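Local structure of 4'-phospho-dehydrooxetanocin synthase (Bacillus megaterium, 5UL3) at residues V704-D707 with L708-I712; L695-E698 with K699-D703; S29-E32 with K33-E37. The protein catalyses the oxidative ring contraction of dAMP to an oxetane aldehyde in oxetanocin A biosynthesis, using cobalamin, a [4Fe-4S] cluster and S-adenosylmethionine. All coordinates share one frame; numbering follows the deposited sequence. Where two conformers were deposited one is given.

Overall arrangement
Contacts 1 and 2 are neighbours on helix 683-709 near the C-terminus, with centres 13 Å apart. Contact 2 (695-703) covers nine residues inside the helix. Contact 1 (704-712) follows directly and takes the chain through the helix end. One 1,2-ethanediol molecule touches both. Contact 3 (29-37) belongs to helix 28-39 near the N-terminus. Its centre is 58 Å from that of contact 1 and 62 Å from that of contact 2, and contacts 2 and 3 lie on opposite sides of the chain's centre. All three are local helix contacts, centred 34 to 38 Å from the middle of the chain and away from the cobalamin, iron-sulfur and S-adenosylmethionine sites.

Contact 1 of 3, residues V704-D707 with L708-I712; sequences VEAD and LNKGI. With EDO (1,2-ethanediol), chain K.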
loop_
_atom_site.group_PDB
_atom_site.type_symbol
_atom_site.label_atom_id
_atom_site.label_comp_id
_atom_site.label_asym_id
_atom_site.label_seq_id
_atom_site.Cartn_x
_atom_site.Cartn_y
_atom_site.Cartn_z
ATOM N N VAL A 704 12.159 -21.988 24.521
ATOM C CA VAL A 704 12.193 -22.297 23.093
ATOM C C VAL A 704 13.239 -23.367 22.810
ATOM O O VAL A 704 13.005 -24.324 22.059
ATOM C CB VAL A 704 12.479 -21.027 22.264
ATOM C CG1 VAL A 704 12.524 -21.371 20.763
ATOM C CG2 VAL A 704 11.449 -19.947 22.555
ATOM N N GLU A 705 14.422 -23.192 23.396
ATOM C CA GLU A 705 15.520 -24.131 23.204
ATOM C C GLU A 705 15.136 -25.522 23.701
ATOM O O GLU A 705 15.351 -26.524 23.007
ATOM C CB GLU A 705 16.756 -23.594 23.933
ATOM C CG GLU A 705 17.928 -24.581 23.998
ATOM C CD GLU A 705 19.077 -24.069 24.858
ATOM O OE1 GLU A 705 18.834 -23.610 25.992
ATOM O OE2 GLU A 705 20.229 -24.117 24.383
ATOM N N ALA A 706 14.555 -25.598 24.901
ATOM C CA ALA A 706 14.154 -26.890 25.452
ATOM C C ALA A 706 13.060 -27.531 24.614
ATOM O O ALA A 706 13.086 -28.743 24.369
ATOM C CB ALA A 706 13.691 -26.727 26.898
ATOM N N ASP A 707 12.084 -26.736 24.162
ATOM C CA ASP A 707 11.036 -27.300 23.321
ATOM C C ASP A 707 11.615 -27.828 22.021
ATOM O O ASP A 707 11.161 -28.853 21.492
ATOM C CB ASP A 707 9.951 -26.249 23.029
ATOM C CG ASP A 707 9.043 -25.993 24.211
ATOM O OD1 ASP A 707 8.948 -26.855 25.111
ATOM O OD2 ASP A 707 8.395 -24.920 24.235
ATOM N N LEU A 708 12.614 -27.135 21.477
ATOM C CA LEU A 708 13.249 -27.617 20.262
ATOM C C LEU A 708 13.980 -28.930 20.531
ATOM O O LEU A 708 13.822 -29.907 19.789
ATOM C CB LEU A 708 14.212 -26.560 19.725
ATOM C CG LEU A 708 15.061 -26.948 18.518
ATOM C CD1 LEU A 708 14.174 -27.366 17.355
ATOM C CD2 LEU A 708 15.936 -25.750 18.127
ATOM N N ASN A 709 14.772 -28.971 21.610
ATOM C CA ASN A 709 15.516 -30.196 21.930
ATOM C C ASN A 709 14.591 -31.371 22.232
ATOM O O ASN A 709 14.906 -32.518 21.881
ATOM C CB ASN A 709 16.447 -29.931 23.112
ATOM C CG ASN A 709 17.584 -28.991 22.753
ATOM O OD1 ASN A 709 17.956 -28.870 21.588
ATOM N ND2 ASN A 709 18.150 -28.350 23.750
ATOM N N LYS A 710 13.448 -31.113 22.870
ATOM C CA LYS A 710 12.474 -32.157 23.171
ATOM C C LYS A 710 11.675 -32.613 21.957
ATOM O O LYS A 710 10.910 -33.577 22.070
ATOM C CB LYS A 710 11.497 -31.679 24.250
ATOM C CG LYS A 710 12.115 -31.442 25.606
ATOM C CD LYS A 710 11.119 -30.759 26.533
ATOM C CE LYS A 710 11.769 -30.382 27.860
ATOM N NZ LYS A 710 10.869 -29.515 28.684
ATOM N N GLY A 711 11.801 -31.947 20.814
ATOM C CA GLY A 711 10.958 -32.274 19.686
ATOM C C GLY A 711 9.552 -31.708 19.754
ATOM O O GLY A 711 8.702 -32.120 18.963
ATOM N N ILE A 712 9.281 -30.804 20.701
ATOM C CA ILE A 712 7.966 -30.173 20.794
ATOM C C ILE A 712 7.758 -29.201 19.644
ATOM O O ILE A 712 6.644 -29.082 19.113
ATOM C CB ILE A 712 7.813 -29.521 22.176
ATOM C CG1 ILE A 712 7.696 -30.632 23.227
ATOM C CG2 ILE A 712 6.591 -28.562 22.228
ATOM C CD1 ILE A 712 7.683 -30.149 24.637
HETATM C C1 EDO K . 10.050 -25.763 29.640
HETATM O O1 EDO K . 11.448 -25.530 29.845
HETATM C C2 EDO K . 9.766 -25.818 28.144
HETATM O O2 EDO K . 10.121 -27.105 27.618
HETATM O O HOH W 1 20.787 -26.899 23.487
#
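Val-704, Glu-705 and Ala-706 give their carbonyls to the amides of Leu-708, Asn-709 and Lys-710 in the last turn of helix 683-709, before the chain turns off at Gly-711. The ending is a Schellman motif. Gly-711 takes a positive phi of 79°, a backbone shape that glycine adopts readily. Its N bonds to Leu-708 O at 3.0 Å, and Ile-712 N reaches back to Asp-707 O at 2.8 Å. The N of Ile-712 lies in the carbonyl plane of Asp-707.

The backbone turn brings Ile-712 beside the side chain of Asp-707. Ile-712 CD1 comes within 3.6 Å of Asp-707 OD1. That carboxylate is buried and held through both oxygens. OD2 bonds to the hydroxyl of Tyr-629 on helix 620-648. OD1 accepts from O2 of a 1,2-ethanediol, probably from the crystallisation liquor. Lys-710 reaches the same molecule. Its chain starts beside its backbone N (chi1 -66°) and then runs extended past the carbonyl of Ala-706, with Lys-710 CG 3.1 Å from Ala-706 O. Lys-710 NZ donates to the diol O2 at 2.7 Å. The diol bridges the amine and the carboxylate; Lys-710 NZ and Asp-707 OD1 are themselves 4.9 Å apart and not in direct contact.

Along the helix, Glu-705 and Asn-709 pair less directly. Their carboxylate and amide planes are 36° apart. Glu-705 OE1 forms a salt bridge with Arg-702. A water donates to Glu-705 OE2 at 3.0 Å and accepts from Asn-709 ND2 at the same distance.

Contact 2 of 3, residues L695-E698 with K699-D703; sequences LIME and KLLRD. With EDO (1,2-ethanediol), chain B; EDO (1,2-ethanediol), chain K.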
loop_
_atom_site.group_PDB
_atom_site.type_symbol
_atom_site.label_atom_id
_atom_site.label_comp_id
_atom_site.label_asym_id
_atom_site.label_seq_id
_atom_site.Cartn_x
_atom_site.Cartn_y
_atom_site.Cartn_z
ATOM N N LEU A 695 17.716 -10.607 30.575
ATOM C CA LEU A 695 17.634 -11.891 31.266
ATOM C C LEU A 695 16.227 -12.478 31.209
ATOM O O LEU A 695 16.059 -13.700 31.297
ATOM C CB LEU A 695 18.079 -11.725 32.724
ATOM C CG LEU A 695 19.531 -11.290 32.908
ATOM C CD1 LEU A 695 19.768 -10.943 34.378
ATOM C CD2 LEU A 695 20.478 -12.406 32.459
ATOM N N ILE A 696 15.202 -11.637 31.058
ATOM C CA ILE A 696 13.852 -12.173 30.911
ATOM C C ILE A 696 13.667 -12.755 29.517
ATOM O O ILE A 696 13.035 -13.803 29.349
ATOM C CB ILE A 696 12.795 -11.096 31.210
ATOM C CG1 ILE A 696 13.061 -10.462 32.576
ATOM C CG2 ILE A 696 11.408 -11.713 31.184
ATOM C CD1 ILE A 696 12.224 -9.246 32.812
ATOM N N MET A 697 14.217 -12.094 28.497
ATOM C CA MET A 697 14.197 -12.682 27.161
ATOM C C MET A 697 14.960 -14.002 27.132
ATOM O O MET A 697 14.558 -14.946 26.440
ATOM C CB MET A 697 14.783 -11.703 26.145
ATOM C CG MET A 697 14.643 -12.150 24.706
ATOM S SD MET A 697 12.920 -12.061 24.152
ATOM C CE MET A 697 13.144 -12.865 22.573
ATOM N N GLU A 698 16.067 -14.094 27.884
ATOM C CA GLU A 698 16.784 -15.365 27.940
ATOM C C GLU A 698 15.879 -16.462 28.477
ATOM O O GLU A 698 15.878 -17.583 27.960
ATOM C CB GLU A 698 18.048 -15.261 28.805
ATOM C CG GLU A 698 18.813 -16.601 28.803
ATOM C CD GLU A 698 19.911 -16.718 29.850
ATOM O OE1 GLU A 698 20.026 -15.836 30.716
ATOM O OE2 GLU A 698 20.668 -17.714 29.789
ATOM N N LYS A 699 15.082 -16.147 29.497
ATOM C CA LYS A 699 14.207 -17.152 30.091
ATOM C C LYS A 699 13.230 -17.695 29.059
ATOM O O LYS A 699 13.014 -18.912 28.965
ATOM C CB LYS A 699 13.458 -16.559 31.285
ATOM C CG LYS A 699 12.462 -17.521 31.910
ATOM C CD LYS A 699 12.123 -17.133 33.336
ATOM C CE LYS A 699 11.273 -18.206 34.001
ATOM N NZ LYS A 699 9.961 -18.356 33.312
ATOM N N LEU A 700 12.637 -16.802 28.265
ATOM C CA LEU A 700 11.781 -17.232 27.163
ATOM C C LEU A 700 12.535 -18.129 26.189
ATOM O O LEU A 700 12.040 -19.187 25.789
ATOM C CB LEU A 700 11.223 -16.005 26.432
ATOM C CG LEU A 700 10.539 -16.262 25.086
ATOM C CD1 LEU A 700 9.363 -17.195 25.288
ATOM C CD2 LEU A 700 10.084 -14.926 24.388
ATOM N N LEU A 701 13.730 -17.717 25.781
ATOM C CA LEU A 701 14.418 -18.469 24.745
ATOM C C LEU A 701 14.969 -19.792 25.275
ATOM O O LEU A 701 15.190 -20.716 24.482
ATOM C CB LEU A 701 15.515 -17.606 24.118
ATOM C CG LEU A 701 14.985 -16.369 23.357
ATOM C CD1 LEU A 701 16.126 -15.587 22.742
ATOM C CD2 LEU A 701 13.962 -16.786 22.268
ATOM N N ARG A 702 15.164 -19.912 26.595
ATOM C CA ARG A 702 15.503 -21.216 27.163
ATOM C C ARG A 702 14.332 -22.186 27.050
ATOM O O ARG A 702 14.540 -23.383 26.829
ATOM C CB ARG A 702 15.941 -21.066 28.627
ATOM C CG ARG A 702 17.274 -20.342 28.834
ATOM C CD ARG A 702 18.460 -21.069 28.180
ATOM N NE ARG A 702 19.706 -20.328 28.391
ATOM C CZ ARG A 702 20.877 -20.648 27.855
ATOM N NH1 ARG A 702 20.994 -21.726 27.090
ATOM N NH2 ARG A 702 21.942 -19.897 28.099
ATOM N N ASP A 703 13.094 -21.694 27.187
ATOM C CA ASP A 703 11.937 -22.541 26.904
ATOM C C ASP A 703 11.888 -22.935 25.432
ATOM O O ASP A 703 11.578 -24.086 25.110
ATOM C CB ASP A 703 10.628 -21.844 27.305
ATOM C CG ASP A 703 10.426 -21.766 28.818
ATOM O OD1 ASP A 703 11.007 -22.582 29.561
ATOM O OD2 ASP A 703 9.654 -20.892 29.264
HETATM C C1 EDO B . 8.265 -17.173 30.796
HETATM O O1 EDO B . 9.096 -16.292 31.561
HETATM C C2 EDO B . 9.051 -17.673 29.593
HETATM O O2 EDO B . 8.203 -18.471 28.758
HETATM C C1 EDO K . 10.050 -25.763 29.640
HETATM O O1 EDO K . 11.448 -25.530 29.845
HETATM C C2 EDO K . 9.766 -25.818 28.144
HETATM O O2 EDO K . 10.121 -27.105 27.618
#
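Glu-698 meets the guanidinium of Arg-702 at its edge, with OE2 of the carboxylate lying in the guanidinium plane. This is a salt bridge between residues four apart on helix 683-709, in the C-terminal helical part of the protein. Arg-702 uses the side carrying NE and NH2. Both nitrogens donate to one oxygen: Arg-702 NH2 is 3.0 Å and Arg-702 NE 3.1 Å from Glu-698 OE2. NH2 takes the anti lone pair, while NE sits 20° out of the carboxylate plane. The two flat groups are turned 51° against each other. A bend at chi2 (-61°) swings the arginine back toward the glutamate, whose chain is extended. Arg-702 also makes a cation-pi contact with Phe-729 of helix 720-730.

Met-697, Leu-700 and Leu-701 pack together on the apolar side of the helix. The chain of Met-697 bends at chi2, and its end reaches both leucines. Its SD touches Leu-700 CD2 at 4.0 Å, and its CE lies against the CG and both methyls of Leu-701. Met-697 continues to helix 588-617 through Trp-600 and Met-608, and Leu-700 to helix 620-648 through Thr-632.

Lys-699 and Asp-703 share another 1,2-ethanediol molecule. Lys-699 NZ makes a weak bond to O1 of the diol, and O2 of the diol donates to Asp-703 OD2 at 2.9 Å.

Contact 3 of 3, residues S29-E32 with K33-E37; sequences SEIE and KRCEE
Glu-30 faces two basic residues of the next turn, Lys-33 and Arg-34, and its two carboxylate oxygens divide between them. OE1 turns to the lysine. The salt bridge from Glu-30 OE1 to Lys-33 NZ is long, at 3.7 Å. OE2 turns to the arginine at the edge of its guanidinium. The modelled distance from Glu-30 OE2 to Arg-34 NE is 2.4 Å, so short that its exact value is doubtful, though the salt bridge itself is plain. A second, weak bond comes to Glu-30 OE2 from Arg-34 NH2 at 3.1 Å. The carboxylate stands almost upright to the guanidinium, with 80° between the planes. Glu-30 gets there by setting CG opposite the backbone N (chi1 167°) and folding at chi2 (66°), which turns the carboxylate forward, toward the next turn.

Lys-33 bends at chi3 to bring NZ toward the glutamate. Its CB lies 3.5 Å from Glu-30 O, and its N bonds to Ser-29 O.

Together the three charged residues form an i to i+3 and i to i+4 salt-bridge network on one flank of helix 28-39. Another side of this helix packs on helix 7-21 and strand 49-53, part of the N-terminal four-stranded antiparallel sheet. Ile-31 and Cys-35 serve that side, with Ile-31 CG2 4.2 Å from Cys-35 SG.

Glu-32 points to the same strand, where its OE2 accepts from the backbone N of Val-52. Its carbonyl O takes the amide N of Glu-36 at 2.8 Å. Glu-36 OE2 is hydrogen-bonded to the hydroxyl of Tyr-47, and Glu-36 CG rests 3.3 Å from Glu-32 O.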
loop_
_atom_site.group_PDB
_atom_site.type_symbol
_atom_site.label_atom_id
_atom_site.label_comp_id
_atom_site.label_asym_id
_atom_site.label_seq_id
_atom_site.Cartn_x
_atom_site.Cartn_y
_atom_site.Cartn_z
ATOM N N SER A 29 -1.012 -9.531 -26.406
ATOM C CA SER A 29 -0.450 -10.333 -27.490
ATOM C C SER A 29 -1.092 -11.714 -27.551
ATOM O O SER A 29 -1.304 -12.258 -28.642
ATOM C CB SER A 29 1.064 -10.455 -27.326
ATOM O OG SER A 29 1.701 -9.219 -27.593
ATOM N N GLU A 30 -1.401 -12.300 -26.390
ATOM C CA GLU A 30 -2.070 -13.600 -26.365
ATOM C C GLU A 30 -3.525 -13.478 -26.803
ATOM O O GLU A 30 -4.046 -14.351 -27.511
ATOM C CB GLU A 30 -1.968 -14.214 -24.966
ATOM C CG GLU A 30 -2.896 -15.418 -24.721
ATOM C CD GLU A 30 -2.558 -16.647 -25.572
ATOM O OE1 GLU A 30 -1.361 -16.874 -25.873
ATOM O OE2 GLU A 30 -3.499 -17.391 -25.937
ATOM N N ILE A 31 -4.200 -12.401 -26.399
ATOM C CA ILE A 31 -5.526 -12.120 -26.942
ATOM C C ILE A 31 -5.453 -11.977 -28.456
ATOM O O ILE A 31 -6.295 -12.515 -29.189
ATOM C CB ILE A 31 -6.117 -10.855 -26.283
ATOM C CG1 ILE A 31 -6.333 -11.075 -24.779
ATOM C CG2 ILE A 31 -7.415 -10.417 -26.991
ATOM C CD1 ILE A 31 -7.581 -11.862 -24.427
ATOM N N GLU A 32 -4.438 -11.263 -28.949
ATOM C CA GLU A 32 -4.333 -11.056 -30.392
ATOM C C GLU A 32 -4.097 -12.381 -31.113
ATOM O O GLU A 32 -4.679 -12.627 -32.180
ATOM C CB GLU A 32 -3.223 -10.042 -30.711
ATOM C CG GLU A 32 -3.733 -8.580 -30.721
ATOM C CD GLU A 32 -2.637 -7.524 -30.702
ATOM O OE1 GLU A 32 -1.452 -7.911 -30.606
ATOM O OE2 GLU A 32 -2.969 -6.301 -30.775
ATOM N N LYS A 33 -3.277 -13.258 -30.527
ATOM C CA LYS A 33 -3.055 -14.586 -31.097
ATOM C C LYS A 33 -4.370 -15.319 -31.295
ATOM O O LYS A 33 -4.635 -15.868 -32.371
ATOM C CB LYS A 33 -2.125 -15.404 -30.197
ATOM C CG LYS A 33 -1.818 -16.809 -30.749
ATOM C CD LYS A 33 -1.353 -17.788 -29.672
ATOM C CE LYS A 33 0.157 -17.770 -29.477
ATOM N NZ LYS A 33 0.599 -18.745 -28.431
ATOM N N ARG A 34 -5.214 -15.338 -30.263
ATOM C CA ARG A 34 -6.493 -16.025 -30.386
ATOM C C ARG A 34 -7.422 -15.323 -31.364
ATOM O O ARG A 34 -8.297 -15.971 -31.953
ATOM C CB ARG A 34 -7.152 -16.162 -29.020
ATOM C CG ARG A 34 -6.378 -17.074 -28.093
ATOM C CD ARG A 34 -6.735 -16.849 -26.638
ATOM N NE ARG A 34 -5.845 -17.587 -25.742
ATOM C CZ ARG A 34 -6.253 -18.508 -24.877
ATOM N NH1 ARG A 34 -7.545 -18.805 -24.780
ATOM N NH2 ARG A 34 -5.369 -19.123 -24.102
ATOM N N CYS A 35 -7.259 -14.007 -31.550
ATOM C CA CYS A 35 -8.067 -13.311 -32.547
ATOM C C CYS A 35 -7.621 -13.662 -33.964
ATOM O O CYS A 35 -8.459 -13.822 -34.862
ATOM C CB CYS A 35 -8.008 -11.797 -32.327
ATOM S SG CYS A 35 -8.926 -11.214 -30.874
ATOM N N GLU A 36 -6.311 -13.780 -34.188
ATOM C CA GLU A 36 -5.826 -14.192 -35.503
ATOM C C GLU A 36 -6.322 -15.584 -35.859
ATOM O O GLU A 36 -6.783 -15.817 -36.984
ATOM C CB GLU A 36 -4.300 -14.144 -35.548
ATOM C CG GLU A 36 -3.755 -12.746 -35.375
ATOM C CD GLU A 36 -2.594 -12.450 -36.298
ATOM O OE1 GLU A 36 -1.433 -12.539 -35.838
ATOM O OE2 GLU A 36 -2.847 -12.133 -37.484
ATOM N N GLU A 37 -6.258 -16.515 -34.908
ATOM C CA GLU A 37 -6.695 -17.881 -35.171
ATOM C C GLU A 37 -8.194 -17.951 -35.434
ATOM O O GLU A 37 -8.654 -18.835 -36.167
ATOM C CB GLU A 37 -6.291 -18.776 -34.000
ATOM C CG GLU A 37 -4.777 -18.812 -33.797
ATOM C CD GLU A 37 -4.331 -19.602 -32.573
ATOM O OE1 GLU A 37 -5.109 -19.704 -31.595
ATOM O OE2 GLU A 37 -3.188 -20.113 -32.592
HETATM O O HOH W 2 -3.500 -19.725 -28.494
#